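Local coordinates for Hit-like protein involved in cell-cycle regulation (Bartonella henselae, PDB 3LB5), which is a HIT-like protein of the histidine triad nucleotide-binding family that has been linked to cell-cycle regulation and probably binds or hydrolyses nucleotides, at residues Asn30-Leu35 / Gln119-Leu124; Asn75-Asp80 / Phe112-Ser117. All blocks are in the same frame, centred on the assembly; numbering follows the deposited sequence.

Contact 1. Residues Asn30-Leu35 / Gln119-Leu124; sequences NIFAKL and QTVYHL
The start of the short helix 31-36 faces the loop leading into strand 126-131, with the CA atoms of Phe32 and His123 6.3 Å apart and Asn30 lying opposite Tyr122. No hydrogen bond joins the two segments, and the contact is built largely from van der Waals packing, with Val121 against Phe32 and Ile31, and Asn30 OD1 against Val121 and the His123 methylene. Val121 is the wedge. Its CG1 stands anti to the backbone N (chi1 177°) and sits over one face of the Phe32 ring, 3.9 Å from the ring centroid in a CH-pi contact, slightly toward the rim. The other branch, CG2, turns to Ile31 and meets CD1 at 3.7 Å, the two side chains crossing at about a right angle. One valine thus packs against two successive helix residues. His123 approaches by its methylene, CB lying 3.8 Å from Phe32 CB and 3.5 Å from Asn30 OD1. Its imidazole nitrogens are hydrogen-bonded to other parts of the chain, ND1 to the Tyr26 hydroxyl and NE2 to the Pro69 carbonyl. Asn30 is the N-cap of the helix: OD1 receives the backbone N-H of Ala33 at 3.0 Å and a nearly straight 166°, although the donor stands well above the carbonyl plane. Its ND2 donates a hydrogen bond to Asp27 O, so both ends of the amide are held. Phe32, about 4 Å from the unidentified bound ligand, also meets Phe54 and His125 edge-to-face, the latter being the second histidine of the His-x-His-x-His signature that His123 opens. Apolar packing thus seats the helix against the loop beside a probable nucleotide pocket, while hydrogen bonds on both imidazole nitrogens fix the rotation of His123.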
ATOM      1  N   ASN B  30     -18.468  -2.934 -11.895  1.00 11.40           N
ATOM      2  CA  ASN B  30     -18.001  -2.991 -10.508  1.00 10.64           C
ATOM      3  C   ASN B  30     -18.359  -1.712  -9.775  1.00 10.06           C
ATOM      4  O   ASN B  30     -18.450  -0.655 -10.386  1.00  8.69           O
ATOM      5  CB  ASN B  30     -16.495  -3.342 -10.391  1.00 10.75           C
ATOM      6  CG  ASN B  30     -15.583  -2.132 -10.537  1.00  9.97           C
ATOM      7  OD1 ASN B  30     -15.544  -1.281  -9.666  1.00 10.35           O
ATOM      8  ND2 ASN B  30     -14.805  -2.085 -11.623  1.00  9.51           N
ATOM      9  N   ILE B  31     -18.605  -1.814  -8.470  1.00  9.73           N
ATOM     10  CA  ILE B  31     -19.199  -0.676  -7.753  1.00 10.73           C
ATOM     11  C   ILE B  31     -18.354   0.615  -7.748  1.00 10.19           C
ATOM     12  O   ILE B  31     -18.906   1.716  -7.732  1.00 10.04           O
ATOM     13  CB  ILE B  31     -19.694  -1.064  -6.324  1.00 11.02           C
ATOM     14  CG1 ILE B  31     -18.537  -1.557  -5.434  1.00 12.33           C
ATOM     15  CG2 ILE B  31     -20.823  -2.099  -6.412  1.00 11.64           C
ATOM     16  CD1 ILE B  31     -19.008  -1.987  -3.978  1.00 16.68           C
ATOM     17  N   PHE B  32     -17.028   0.493  -7.794  1.00 10.02           N
ATOM     18  CA  PHE B  32     -16.181   1.682  -7.897  1.00  8.89           C
ATOM     19  C   PHE B  32     -16.201   2.326  -9.288  1.00  8.50           C
ATOM     20  O   PHE B  32     -16.164   3.543  -9.377  1.00  9.51           O
ATOM     21  CB  PHE B  32     -14.727   1.418  -7.465  1.00  8.59           C
ATOM     22  CG  PHE B  32     -14.568   1.076  -5.986  1.00  9.95           C
ATOM     23  CD1 PHE B  32     -15.627   1.237  -5.071  1.00  9.62           C
ATOM     24  CD2 PHE B  32     -13.353   0.605  -5.511  1.00  8.81           C
ATOM     25  CE1 PHE B  32     -15.481   0.886  -3.722  1.00 11.03           C
ATOM     26  CE2 PHE B  32     -13.200   0.270  -4.148  1.00  9.48           C
ATOM     27  CZ  PHE B  32     -14.270   0.411  -3.266  1.00 11.12           C
ATOM     28  N   ALA B  33     -16.221   1.538 -10.359  1.00  8.28           N
ATOM     29  CA  ALA B  33     -16.451   2.107 -11.703  1.00  7.87           C
ATOM     30  C   ALA B  33     -17.803   2.856 -11.763  1.00  7.26           C
ATOM     31  O   ALA B  33     -17.926   3.913 -12.394  1.00  6.33           O
ATOM     32  CB  ALA B  33     -16.446   1.008 -12.737  1.00  8.71           C
ATOM     33  N   LYS B  34     -18.810   2.282 -11.114  1.00  6.84           N
ATOM     34  CA  LYS B  34     -20.147   2.912 -11.036  1.00  7.72           C
ATOM     35  C   LYS B  34     -20.095   4.225 -10.246  1.00  6.61           C
ATOM     36  O   LYS B  34     -20.705   5.193 -10.652  1.00  7.39           O
ATOM     37  CB  LYS B  34     -21.187   1.949 -10.442  1.00  7.64           C
ATOM     38  CG  LYS B  34     -21.559   0.813 -11.358  1.00 11.44           C
ATOM     39  CD  LYS B  34     -22.790   0.045 -10.810  1.00 13.24           C
ATOM     40  CE  LYS B  34     -23.784  -0.291 -11.894  1.00 17.32           C
ATOM     41  NZ  LYS B  34     -24.456   0.927 -12.459  1.00 16.68           N
ATOM     42  N   LEU B  35     -19.347   4.258  -9.138  1.00  7.57           N
ATOM     43  CA  LEU B  35     -19.108   5.491  -8.356  1.00  6.69           C
ATOM     44  C   LEU B  35     -18.463   6.582  -9.236  1.00  7.29           C
ATOM     45  O   LEU B  35     -18.930   7.728  -9.274  1.00  8.07           O
ATOM     46  CB  LEU B  35     -18.178   5.160  -7.160  1.00  7.60           C
ATOM     47  CG  LEU B  35     -17.758   6.209  -6.107  1.00  7.50           C
ATOM     48  CD1 LEU B  35     -17.281   5.503  -4.819  1.00  9.01           C
ATOM     49  CD2 LEU B  35     -16.668   7.151  -6.626  1.00 11.00           C
ATOM     50  N   GLN B 119      -9.053  -8.955  -1.949  1.00 12.16           N
ATOM     51  CA  GLN B 119      -9.596  -7.832  -2.714  1.00 12.06           C
ATOM     52  C   GLN B 119     -11.097  -8.099  -2.906  1.00 12.47           C
ATOM     53  O   GLN B 119     -11.480  -9.186  -3.333  1.00 13.40           O
ATOM     54  CB  GLN B 119      -8.909  -7.680  -4.075  1.00 12.18           C
ATOM     55  CG  GLN B 119      -9.385  -6.442  -4.847  1.00 10.05           C
ATOM     56  CD  GLN B 119      -8.681  -6.221  -6.183  1.00  8.25           C
ATOM     57  OE1 GLN B 119      -8.010  -7.096  -6.711  1.00  9.42           O
ATOM     58  NE2 GLN B 119      -8.850  -5.031  -6.732  1.00  7.20           N
ATOM     59  N   THR B 120     -11.941  -7.137  -2.559  1.00 13.28           N
ATOM     60  CA  THR B 120     -13.407  -7.362  -2.624  1.00 14.39           C
ATOM     61  C   THR B 120     -14.077  -6.662  -3.801  1.00 13.65           C
ATOM     62  O   THR B 120     -15.097  -7.137  -4.316  1.00 14.05           O
ATOM     63  CB  THR B 120     -14.130  -6.973  -1.319  1.00 14.86           C
ATOM     64  OG1 THR B 120     -13.730  -5.661  -0.915  1.00 19.61           O
ATOM     65  CG2 THR B 120     -13.810  -7.976  -0.205  1.00 16.68           C
ATOM     66  N   VAL B 121     -13.507  -5.546  -4.234  1.00 11.61           N
ATOM     67  CA  VAL B 121     -14.018  -4.828  -5.419  1.00 11.27           C
ATOM     68  C   VAL B 121     -12.861  -4.762  -6.389  1.00 10.06           C
ATOM     69  O   VAL B 121     -11.778  -4.345  -6.011  1.00  9.13           O
ATOM     70  CB  VAL B 121     -14.490  -3.389  -5.079  1.00 11.22           C
ATOM     71  CG1 VAL B 121     -14.950  -2.651  -6.361  1.00 11.69           C
ATOM     72  CG2 VAL B 121     -15.569  -3.434  -4.020  1.00 11.98           C
ATOM     73  N   TYR B 122     -13.092  -5.208  -7.624  1.00 10.26           N
ATOM     74  CA  TYR B 122     -12.034  -5.366  -8.619  1.00 10.02           C
ATOM     75  C   TYR B 122     -11.762  -4.102  -9.422  1.00 10.48           C
ATOM     76  O   TYR B 122     -11.768  -4.098 -10.649  1.00 10.08           O
ATOM     77  CB  TYR B 122     -12.300  -6.592  -9.487  1.00 11.04           C
ATOM     78  CG  TYR B 122     -12.103  -7.829  -8.660  1.00 11.59           C
ATOM     79  CD1 TYR B 122     -10.827  -8.317  -8.415  1.00 13.42           C
ATOM     80  CD2 TYR B 122     -13.181  -8.464  -8.057  1.00 12.68           C
ATOM     81  CE1 TYR B 122     -10.624  -9.417  -7.601  1.00 13.56           C
ATOM     82  CE2 TYR B 122     -12.987  -9.593  -7.249  1.00 14.77           C
ATOM     83  CZ  TYR B 122     -11.697 -10.051  -7.035  1.00 14.44           C
ATOM     84  OH  TYR B 122     -11.482 -11.171  -6.269  1.00 16.00           O
ATOM     85  N   HIS B 123     -11.557  -3.023  -8.668  1.00 10.16           N
ATOM     86  CA  HIS B 123     -11.007  -1.772  -9.159  1.00  9.92           C
ATOM     87  C   HIS B 123      -9.853  -1.358  -8.210  1.00  9.69           C
ATOM     88  O   HIS B 123      -9.948  -1.558  -6.994  1.00  9.76           O
ATOM     89  CB  HIS B 123     -12.110  -0.708  -9.164  1.00  9.04           C
ATOM     90  CG  HIS B 123     -11.670   0.601  -9.732  1.00 10.12           C
ATOM     91  ND1 HIS B 123     -11.826   0.913 -11.065  1.00  7.77           N
ATOM     92  CD2 HIS B 123     -11.050   1.660  -9.160  1.00  7.84           C
ATOM     93  CE1 HIS B 123     -11.322   2.119 -11.292  1.00 10.57           C
ATOM     94  NE2 HIS B 123     -10.861   2.602 -10.149  1.00  9.57           N
ATOM     95  N   LEU B 124      -8.764  -0.812  -8.749  1.00 10.49           N
ATOM     96  CA  LEU B 124      -7.608  -0.426  -7.912  1.00  9.48           C
ATOM     97  C   LEU B 124      -8.039   0.500  -6.769  1.00  9.23           C
ATOM     98  O   LEU B 124      -8.618   1.530  -7.007  1.00  9.92           O
ATOM     99  CB  LEU B 124      -6.489   0.239  -8.747  1.00 10.18           C
ATOM    100  CG  LEU B 124      -5.208   0.703  -8.010  1.00  7.92           C
ATOM    101  CD1 LEU B 124      -4.531  -0.416  -7.187  1.00  9.96           C
ATOM    102  CD2 LEU B 124      -4.226   1.321  -9.000  1.00  8.29           C
TER

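Contact 2. Residues Asn75-Asp80 / Phe112-Ser117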
ATOM      1  N   ASN B  75      -6.605  -3.859 -10.525  1.00  8.70           N
ATOM      2  CA  ASN B  75      -5.777  -3.733  -9.318  1.00  8.97           C
ATOM      3  C   ASN B  75      -4.428  -3.114  -9.666  1.00  8.49           C
ATOM      4  O   ASN B  75      -4.323  -2.415 -10.677  1.00  7.50           O
ATOM      5  CB  ASN B  75      -5.674  -5.080  -8.554  1.00  9.01           C
ATOM      6  CG  ASN B  75      -5.095  -6.207  -9.388  1.00  7.80           C
ATOM      7  OD1 ASN B  75      -4.201  -6.010 -10.200  1.00 10.31           O
ATOM      8  ND2 ASN B  75      -5.569  -7.416  -9.140  1.00 10.00           N
ATOM      9  N   LEU B  76      -3.401  -3.335  -8.840  1.00  9.53           N
ATOM     10  CA  LEU B  76      -2.091  -2.704  -9.073  1.00  9.72           C
ATOM     11  C   LEU B  76      -1.349  -3.288 -10.270  1.00 10.29           C
ATOM     12  O   LEU B  76      -0.602  -2.584 -10.972  1.00 10.70           O
ATOM     13  CB  LEU B  76      -1.200  -2.851  -7.818  1.00  9.64           C
ATOM     14  CG  LEU B  76       0.100  -2.032  -7.821  1.00  8.47           C
ATOM     15  CD1 LEU B  76      -0.236  -0.611  -7.539  1.00  9.80           C
ATOM     16  CD2 LEU B  76       1.061  -2.541  -6.782  1.00  8.28           C
ATOM     17  N   LEU B  77      -1.531  -4.586 -10.464  1.00 11.08           N
ATOM     18  CA  LEU B  77      -0.811  -5.385 -11.466  1.00 11.42           C
ATOM     19  C   LEU B  77      -1.112  -4.960 -12.909  1.00 11.65           C
ATOM     20  O   LEU B  77      -0.214  -4.972 -13.752  1.00 12.09           O
ATOM     21  CB  LEU B  77      -1.148  -6.869 -11.284  1.00 11.25           C
ATOM     22  CG  LEU B  77      -0.987  -7.467  -9.872  1.00 13.91           C
ATOM     23  CD1 LEU B  77      -1.725  -8.798  -9.782  1.00 14.65           C
ATOM     24  CD2 LEU B  77       0.475  -7.661  -9.545  1.00 12.69           C
ATOM     25  N   ASP B  78      -2.360  -4.576 -13.183  1.00 11.35           N
ATOM     26  CA  ASP B  78      -2.756  -4.175 -14.550  1.00 12.23           C
ATOM     27  C   ASP B  78      -2.897  -2.660 -14.746  1.00 12.14           C
ATOM     28  O   ASP B  78      -3.266  -2.214 -15.828  1.00 11.76           O
ATOM     29  CB  ASP B  78      -4.052  -4.889 -14.983  1.00 11.78           C
ATOM     30  CG  ASP B  78      -5.256  -4.509 -14.123  1.00 12.69           C
ATOM     31  OD1 ASP B  78      -5.072  -4.178 -12.944  1.00 12.99           O
ATOM     32  OD2 ASP B  78      -6.401  -4.567 -14.617  1.00 13.17           O
ATOM     33  N   ALA B  79      -2.617  -1.873 -13.702  1.00 11.85           N
ATOM     34  CA  ALA B  79      -2.686  -0.408 -13.817  1.00 11.54           C
ATOM     35  C   ALA B  79      -1.570   0.103 -14.721  1.00 11.83           C
ATOM     36  O   ALA B  79      -0.492  -0.494 -14.764  1.00 11.64           O
ATOM     37  CB  ALA B  79      -2.565   0.225 -12.442  1.00 11.88           C
ATOM     38  N   ASP B  80      -1.836   1.194 -15.438  1.00 12.63           N
ATOM     39  CA  ASP B  80      -0.784   1.961 -16.122  1.00 14.17           C
ATOM     40  C   ASP B  80       0.159   2.467 -15.045  1.00 14.01           C
ATOM     41  O   ASP B  80      -0.309   2.954 -14.012  1.00 13.35           O
ATOM     42  CB  ASP B  80      -1.374   3.219 -16.787  1.00 14.80           C
ATOM     43  CG  ASP B  80      -2.275   2.918 -17.941  1.00 18.61           C
ATOM     44  OD1 ASP B  80      -2.260   1.785 -18.470  1.00 22.46           O
ATOM     45  OD2 ASP B  80      -2.986   3.857 -18.359  1.00 23.44           O
ATOM     46  N   PHE B 112      -4.865  -4.466  -2.001  1.00  7.84           N
ATOM     47  CA  PHE B 112      -5.128  -5.896  -2.249  1.00  8.87           C
ATOM     48  C   PHE B 112      -5.293  -6.276  -3.704  1.00  8.49           C
ATOM     49  O   PHE B 112      -6.069  -5.654  -4.441  1.00  9.49           O
ATOM     50  CB  PHE B 112      -6.341  -6.391  -1.454  1.00  8.68           C
ATOM     51  CG  PHE B 112      -6.250  -6.121   0.030  1.00 11.08           C
ATOM     52  CD1 PHE B 112      -5.084  -6.401   0.739  1.00 11.69           C
ATOM     53  CD2 PHE B 112      -7.333  -5.589   0.708  1.00 11.95           C
ATOM     54  CE1 PHE B 112      -4.996  -6.149   2.109  1.00 14.50           C
ATOM     55  CE2 PHE B 112      -7.262  -5.330   2.089  1.00 16.10           C
ATOM     56  CZ  PHE B 112      -6.083  -5.612   2.786  1.00 13.75           C
ATOM     57  N   ASN B 113      -4.546  -7.296  -4.117  1.00  8.11           N
ATOM     58  CA  ASN B 113      -4.610  -7.814  -5.472  1.00  8.70           C
ATOM     59  C   ASN B 113      -5.098  -9.258  -5.521  1.00  8.58           C
ATOM     60  O   ASN B 113      -4.372 -10.167  -5.152  1.00  8.31           O
ATOM     61  CB  ASN B 113      -3.240  -7.709  -6.155  1.00  7.84           C
ATOM     62  CG  ASN B 113      -2.691  -6.309  -6.111  1.00  8.37           C
ATOM     63  OD1 ASN B 113      -3.066  -5.470  -6.929  1.00  7.75           O
ATOM     64  ND2 ASN B 113      -1.836  -6.027  -5.130  1.00  6.57           N
ATOM     65  N   GLU B 114      -6.325  -9.433  -6.011  1.00  9.65           N
ATOM     66  CA  GLU B 114      -6.982 -10.735  -6.229  1.00 10.28           C
ATOM     67  C   GLU B 114      -7.696 -11.272  -4.989  1.00 11.03           C
ATOM     68  O   GLU B 114      -7.454 -10.803  -3.870  1.00 10.28           O
ATOM     69  CB  GLU B 114      -6.055 -11.800  -6.859  1.00 10.72           C
ATOM     70  CG  GLU B 114      -5.324 -11.365  -8.161  1.00 12.18           C
ATOM     71  CD  GLU B 114      -6.255 -10.926  -9.278  1.00 13.58           C
ATOM     72  OE1 GLU B 114      -7.422 -11.380  -9.310  1.00 11.50           O
ATOM     73  OE2 GLU B 114      -5.813 -10.127 -10.137  1.00 12.94           O
ATOM     74  N   ALA B 115      -8.582 -12.238  -5.231  1.00 11.26           N
ATOM     75  CA  ALA B 115      -9.339 -12.958  -4.199  1.00 12.04           C
ATOM     76  C   ALA B 115      -8.474 -13.446  -3.046  1.00 11.64           C
ATOM     77  O   ALA B 115      -8.837 -13.278  -1.884  1.00 11.65           O
ATOM     78  CB  ALA B 115     -10.094 -14.142  -4.818  1.00 12.19           C
ATOM     79  N   ALA B 116      -7.336 -14.050  -3.369  1.00 11.28           N
ATOM     80  CA  ALA B 116      -6.451 -14.589  -2.331  1.00 11.92           C
ATOM     81  C   ALA B 116      -5.833 -13.508  -1.430  1.00 11.76           C
ATOM     82  O   ALA B 116      -5.396 -13.815  -0.325  1.00 11.99           O
ATOM     83  CB  ALA B 116      -5.368 -15.487  -2.948  1.00 11.49           C
ATOM     84  N   SER B 117      -5.797 -12.261  -1.901  1.00 11.45           N
ATOM     85  CA  SER B 117      -5.442 -11.114  -1.051  1.00 11.86           C
ATOM     86  C   SER B 117      -6.678 -10.409  -0.470  1.00 12.11           C
ATOM     87  O   SER B 117      -6.582  -9.280   0.043  1.00 11.75           O
ATOM     88  CB  SER B 117      -4.573 -10.108  -1.832  1.00 11.92           C
ATOM     89  OG  SER B 117      -4.125  -9.038  -0.990  1.00 12.94           O
TER
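Asn75 and Asn113 bring their CA atoms to 5.7 Å where the loop before helix 81-101 meets the end of strand 106-113, and polar bonds dominate. Two hydrogen bonds cross. Leu76 N donates a hydrogen bond to Asn113 OD1 at 2.9 Å, almost in line with the side-chain C=O, while Asn75 ND2 reaches Glu114 OE2 at 2.9 Å with a bent 138° angle. That carboxylate oxygen lies near the plane of the Asn75 amide but is approached from above its own plane; it also forms a salt bridge with Arg74. Hydrogen bonds within the loop hold the Asn75 amide and backbone in place. With CG between N and the carbonyl carbon (chi1 58°), Asn75 turns OD1 back to accept from Leu77 N at 3.0 Å, an Asx turn, and Asp78 OD1 takes Asn75 N on its syn lone pair. Apolar contact is slight, Leu77 CD1 resting 4.1 Å from Asn113 CB. At the subunit interface, Asn113 ND2 bonds to Ile107 O of the second subunit, whose strand pairs antiparallel with Phe112 and Asn113. Asn113 therefore ties loop to strand through one end of its amide and subunit to subunit through the other.

How the contacts relate
The centres of contact 1 and contact 2 are about 11 Å apart. Both draw on the connection between strands 106-113 and 126-131: contact 2 takes its beginning, contact 1 its end. Gln119 OE1 joins them by accepting from Glu114 N, while its NE2 hydrogen-bonds to Arg74 O, just before segment 75-80. Neither is fully buried. Contact 1 lies nearer the centre of the chain, touches no second subunit and relies on apolar and aromatic packing close to the ligand. Contact 2, farther out at the dimer interface, uses side-chain amides, a carboxylate and a backbone N-H. The pair illustrates how one connection can change chemistry along its length, from polar bonding at the subunit boundary to hydrocarbon packing beside the triad.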